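Local coordinates for protein Adhesin/hemolysin (Burkholderia pseudomallei 1026a, PDB 4G6V) that acts as the toxic tRNase component of a contact-dependent growth inhibition system, inhibiting the growth of closely related neighbouring bacteria on cell contact, at residues N110-V122 with A143-L156. Residues are numbered along the deposited sequence; the frame is centred on the assembly and turned at random.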
loop_
_atom_site.group_PDB
_atom_site.type_symbol
_atom_site.label_atom_id
_atom_site.label_comp_id
_atom_site.label_asym_id
_atom_site.label_seq_id
_atom_site.Cartn_x
_atom_site.Cartn_y
_atom_site.Cartn_z
ATOM N N ASN A 110 7.151 -3.415 13.157
ATOM C CA ASN A 110 6.338 -2.590 14.052
ATOM C C ASN A 110 4.849 -2.853 13.865
ATOM O O ASN A 110 4.193 -2.235 13.016
ATOM C CB ASN A 110 6.606 -1.107 13.823
ATOM C CG ASN A 110 6.165 -0.246 14.999
ATOM O OD1 ASN A 110 4.976 -0.026 15.225
ATOM N ND2 ASN A 110 7.133 0.258 15.749
ATOM N N VAL A 111 4.317 -3.757 14.677
ATOM C CA VAL A 111 2.925 -4.191 14.563
ATOM C C VAL A 111 1.888 -3.061 14.549
ATOM O O VAL A 111 0.931 -3.097 13.773
ATOM C CB VAL A 111 2.590 -5.204 15.669
ATOM C CG1 VAL A 111 1.107 -5.356 15.796
ATOM C CG2 VAL A 111 3.274 -6.543 15.358
ATOM N N ARG A 112 2.093 -2.052 15.392
ATOM C CA ARG A 112 1.185 -0.910 15.423
ATOM C C ARG A 112 1.187 -0.206 14.072
ATOM O O ARG A 112 0.122 0.107 13.508
ATOM C CB ARG A 112 1.560 0.049 16.556
ATOM C CG ARG A 112 1.417 -0.604 17.929
ATOM C CD ARG A 112 1.677 0.351 19.119
ATOM N NE ARG A 112 2.156 -0.414 20.280
ATOM C CZ ARG A 112 2.751 0.118 21.355
ATOM N NH1 ARG A 112 2.941 1.427 21.442
ATOM N NH2 ARG A 112 3.149 -0.645 22.369
ATOM N N ASN A 113 2.390 0.008 13.549
ATOM C CA ASN A 113 2.570 0.664 12.258
ATOM C C ASN A 113 1.960 -0.158 11.130
ATOM O O ASN A 113 1.359 0.389 10.194
ATOM C CB ASN A 113 4.054 0.952 12.004
ATOM C CG ASN A 113 4.600 2.060 12.910
ATOM O OD1 ASN A 113 3.972 2.450 13.890
ATOM N ND2 ASN A 113 5.774 2.563 12.580
ATOM N N ILE A 114 2.097 -1.475 11.238
ATOM C CA ILE A 114 1.471 -2.362 10.284
ATOM C C ILE A 114 -0.036 -2.133 10.270
ATOM O O ILE A 114 -0.635 -2.015 9.201
ATOM C CB ILE A 114 1.776 -3.845 10.587
ATOM C CG1 ILE A 114 3.283 -4.084 10.549
ATOM C CG2 ILE A 114 1.040 -4.764 9.600
ATOM C CD1 ILE A 114 3.670 -5.517 10.311
ATOM N N ALA A 115 -0.639 -2.061 11.453
ATOM C CA ALA A 115 -2.063 -1.712 11.550
ATOM C C ALA A 115 -2.339 -0.337 10.949
ATOM O O ALA A 115 -3.248 -0.206 10.124
ATOM C CB ALA A 115 -2.572 -1.773 12.996
ATOM N N THR A 116 -1.564 0.676 11.357
ATOM C CA THR A 116 -1.765 2.035 10.850
ATOM C C THR A 116 -1.766 2.011 9.320
ATOM O O THR A 116 -2.529 2.717 8.654
ATOM C CB THR A 116 -0.660 3.020 11.338
ATOM O OG1 THR A 116 -0.707 3.163 12.765
ATOM C CG2 THR A 116 -0.839 4.392 10.706
ATOM N N THR A 117 -0.912 1.161 8.777
ATOM C CA THR A 117 -0.681 1.118 7.349
ATOM C C THR A 117 -1.894 0.525 6.670
ATOM O O THR A 117 -2.443 1.108 5.743
ATOM C CB THR A 117 0.641 0.336 7.041
ATOM O OG1 THR A 117 1.732 1.063 7.618
ATOM C CG2 THR A 117 0.883 0.170 5.544
ATOM N N ILE A 118 -2.312 -0.636 7.152
ATOM C CA ILE A 118 -3.525 -1.272 6.684
ATOM C C ILE A 118 -4.706 -0.307 6.756
ATOM O O ILE A 118 -5.415 -0.087 5.761
ATOM C CB ILE A 118 -3.868 -2.482 7.557
ATOM C CG1 ILE A 118 -3.037 -3.691 7.131
ATOM C CG2 ILE A 118 -5.350 -2.826 7.423
ATOM C CD1 ILE A 118 -2.931 -4.757 8.200
ATOM N N SER A 119 -4.928 0.244 7.946
ATOM C CA SER A 119 -6.018 1.198 8.168
ATOM C C SER A 119 -6.074 2.239 7.050
ATOM O O SER A 119 -7.131 2.436 6.430
ATOM C CB SER A 119 -5.861 1.884 9.525
ATOM O OG SER A 119 -7.026 2.614 9.848
ATOM N N ASN A 120 -4.926 2.871 6.769
ATOM C CA ASN A 120 -4.856 3.876 5.709
ATOM C C ASN A 120 -4.963 3.369 4.273
ATOM O O ASN A 120 -5.530 4.051 3.408
ATOM C CB ASN A 120 -3.665 4.790 5.904
ATOM C CG ASN A 120 -3.867 5.739 7.070
ATOM O OD1 ASN A 120 -4.629 6.712 6.976
ATOM N ND2 ASN A 120 -3.232 5.437 8.196
ATOM N N LYS A 121 -4.441 2.172 4.028
ATOM C CA LYS A 121 -4.659 1.512 2.757
ATOM C C LYS A 121 -6.157 1.359 2.535
ATOM O O LYS A 121 -6.641 1.486 1.417
ATOM C CB LYS A 121 -3.975 0.142 2.728
ATOM C CG LYS A 121 -2.559 0.170 2.231
ATOM C CD LYS A 121 -1.812 -1.063 2.679
ATOM C CE LYS A 121 -0.364 -1.096 2.182
ATOM N NZ LYS A 121 -0.250 -1.051 0.690
ATOM N N VAL A 122 -6.886 1.084 3.610
ATOM C CA VAL A 122 -8.344 1.034 3.542
ATOM C C VAL A 122 -8.967 2.427 3.382
ATOM O O VAL A 122 -9.637 2.687 2.382
ATOM C CB VAL A 122 -8.956 0.300 4.754
ATOM C CG1 VAL A 122 -10.508 0.438 4.767
ATOM C CG2 VAL A 122 -8.509 -1.168 4.748
ATOM N N ALA A 143 0.266 -11.351 17.138
ATOM C CA ALA A 143 0.308 -9.981 17.591
ATOM C C ALA A 143 -0.483 -9.103 16.648
ATOM O O ALA A 143 -1.094 -8.122 17.071
ATOM C CB ALA A 143 1.755 -9.501 17.689
ATOM N N ILE A 144 -0.481 -9.450 15.367
ATOM C CA ILE A 144 -1.272 -8.684 14.411
ATOM C C ILE A 144 -2.767 -8.826 14.698
ATOM O O ILE A 144 -3.503 -7.837 14.685
ATOM C CB ILE A 144 -0.977 -9.093 12.964
ATOM C CG1 ILE A 144 0.510 -8.925 12.669
ATOM C CG2 ILE A 144 -1.797 -8.256 12.000
ATOM C CD1 ILE A 144 0.869 -9.336 11.282
ATOM N N GLU A 145 -3.198 -10.061 14.966
ATOM C CA GLU A 145 -4.592 -10.366 15.271
ATOM C C GLU A 145 -5.060 -9.630 16.526
ATOM O O GLU A 145 -6.151 -9.063 16.547
ATOM C CB GLU A 145 -4.798 -11.885 15.418
ATOM N N ALA A 146 -4.223 -9.635 17.559
ATOM C CA ALA A 146 -4.523 -8.911 18.791
ATOM C C ALA A 146 -4.745 -7.423 18.523
ATOM O O ALA A 146 -5.741 -6.846 18.985
ATOM C CB ALA A 146 -3.415 -9.106 19.815
ATOM N N GLN A 147 -3.818 -6.827 17.767
ATOM C CA GLN A 147 -3.851 -5.408 17.416
ATOM C C GLN A 147 -5.117 -5.040 16.633
ATOM O O GLN A 147 -5.869 -4.135 17.024
ATOM C CB GLN A 147 -2.598 -5.029 16.614
ATOM C CG GLN A 147 -2.472 -3.543 16.317
ATOM C CD GLN A 147 -1.918 -2.749 17.497
ATOM O OE1 GLN A 147 -1.051 -3.234 18.240
ATOM N NE2 GLN A 147 -2.411 -1.518 17.670
ATOM N N ILE A 148 -5.360 -5.754 15.538
ATOM C CA ILE A 148 -6.548 -5.512 14.718
ATOM C C ILE A 148 -7.857 -5.727 15.484
ATOM O O ILE A 148 -8.897 -5.183 15.109
ATOM C CB ILE A 148 -6.530 -6.362 13.431
ATOM C CG1 ILE A 148 -5.352 -5.928 12.557
ATOM C CG2 ILE A 148 -7.818 -6.203 12.663
ATOM C CD1 ILE A 148 -5.239 -6.664 11.259
ATOM N N ASN A 149 -7.808 -6.504 16.563
ATOM C CA ASN A 149 -9.012 -6.749 17.354
ATOM C C ASN A 149 -9.261 -5.722 18.460
ATOM O O ASN A 149 -10.402 -5.319 18.688
ATOM C CB ASN A 149 -9.060 -8.181 17.903
ATOM C CG ASN A 149 -9.402 -9.203 16.827
ATOM O OD1 ASN A 149 -10.023 -8.859 15.812
ATOM N ND2 ASN A 149 -9.000 -10.468 17.038
ATOM N N SER A 150 -8.212 -5.284 19.144
ATOM C CA SER A 150 -8.418 -4.310 20.214
ATOM C C SER A 150 -8.693 -2.901 19.692
ATOM O O SER A 150 -9.104 -2.022 20.442
ATOM C CB SER A 150 -7.260 -4.336 21.207
ATOM O OG SER A 150 -7.350 -5.514 21.995
ATOM N N TYR A 151 -8.493 -2.713 18.394
ATOM C CA TYR A 151 -8.712 -1.428 17.750
ATOM C C TYR A 151 -9.291 -1.656 16.362
ATOM O O TYR A 151 -8.585 -1.622 15.367
ATOM C CB TYR A 151 -7.397 -0.633 17.674
ATOM C CG TYR A 151 -6.760 -0.384 19.027
ATOM C CD1 TYR A 151 -5.770 -1.230 19.528
ATOM C CD2 TYR A 151 -7.169 0.684 19.820
ATOM C CE1 TYR A 151 -5.194 -1.003 20.783
ATOM C CE2 TYR A 151 -6.604 0.918 21.073
ATOM C CZ TYR A 151 -5.622 0.076 21.552
ATOM O OH TYR A 151 -5.081 0.314 22.801
ATOM N N PRO A 152 -10.596 -1.902 16.286
ATOM C CA PRO A 152 -11.114 -2.210 14.949
ATOM C C PRO A 152 -10.751 -1.123 13.936
ATOM O O PRO A 152 -10.573 0.056 14.270
ATOM C CB PRO A 152 -12.631 -2.287 15.173
ATOM C CG PRO A 152 -12.764 -2.707 16.614
ATOM C CD PRO A 152 -11.643 -1.973 17.320
ATOM N N ILE A 153 -10.628 -1.534 12.687
ATOM C CA ILE A 153 -10.213 -0.635 11.634
ATOM C C ILE A 153 -11.399 -0.426 10.708
ATOM O O ILE A 153 -11.848 -1.360 10.036
ATOM C CB ILE A 153 -9.008 -1.239 10.883
ATOM C CG1 ILE A 153 -7.799 -1.320 11.808
ATOM C CG2 ILE A 153 -8.640 -0.454 9.630
ATOM C CD1 ILE A 153 -6.667 -2.124 11.220
ATOM N N PRO A 154 -11.943 0.795 10.687
ATOM C CA PRO A 154 -13.144 1.015 9.866
ATOM C C PRO A 154 -12.912 0.599 8.417
ATOM O O PRO A 154 -11.862 0.884 7.854
ATOM C CB PRO A 154 -13.370 2.528 9.960
ATOM C CG PRO A 154 -12.795 2.913 11.309
ATOM C CD PRO A 154 -11.589 1.972 11.502
ATOM N N GLY A 155 -13.885 -0.111 7.848
ATOM C CA GLY A 155 -13.884 -0.473 6.442
ATOM C C GLY A 155 -13.210 -1.791 6.154
ATOM O O GLY A 155 -13.394 -2.366 5.066
ATOM N N LEU A 156 -12.439 -2.276 7.126
ATOM C CA LEU A 156 -11.578 -3.441 6.910
ATOM C C LEU A 156 -12.386 -4.725 6.720
ATOM O O LEU A 156 -13.293 -5.010 7.499
ATOM C CB LEU A 156 -10.540 -3.591 8.048
ATOM C CG LEU A 156 -9.627 -4.821 7.978
ATOM C CD1 LEU A 156 -8.911 -4.883 6.621
ATOM C CD2 LEU A 156 -8.640 -4.870 9.134
#
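Arg112 O, in the helix that packs on Gln147, is gripped by two donors of Thr116, the backbone N at 2.8 Å and the hydroxyl OG1 at 3.3 Å. The hydroxyl sits above the carbonyl plane, 46° out of it. On the same residue, Arg112 CG lies 3.6 Å from Gln147 OE1, a plain van der Waals touch, with the two side chains crossing at about a right angle. Gln147 reaches this spot because its CG stands anti to the backbone N (chi1 -174°) and its side chain then bends at chi2. Its aliphatic part is thereby laid over helix 111-122: CB meets Val111 CG1, and CG meets Ala115 CB at 3.8 Å. Val111 and Gln147 run past each other in opposite directions, while Val111 CG2 abuts Ala143 CB. The two helices, 9.7 Å apart at their axes and inclined at 55°, belong to successive beta-alpha-beta crossovers that link the parallel strands 99-104, 129-133 and 159-162 of this PDDEXK-clan domain. As they diverge, the chain after helix 143-150 continues alongside the C-terminal half of 111-122. Ile153 places CG2 3.5 Å from Ser119 OG and CD1 4.1 Å from Ile118 CG2, its side chain crossing that of Ile118 nearly perpendicularly. Leu156 CD1 touches both Ile118 CG2 and Val122 CG2. Ile153 to Leu156 form a type II beta turn, with Gly155 at positive phi; Val122 CG1 lies against Pro154 O and Gly155 C. On another side of helix 111-122, Lys121, probably an active-site residue, forms salt bridges through NZ with Asp4 and Asp96 of the immunity protein CdiI.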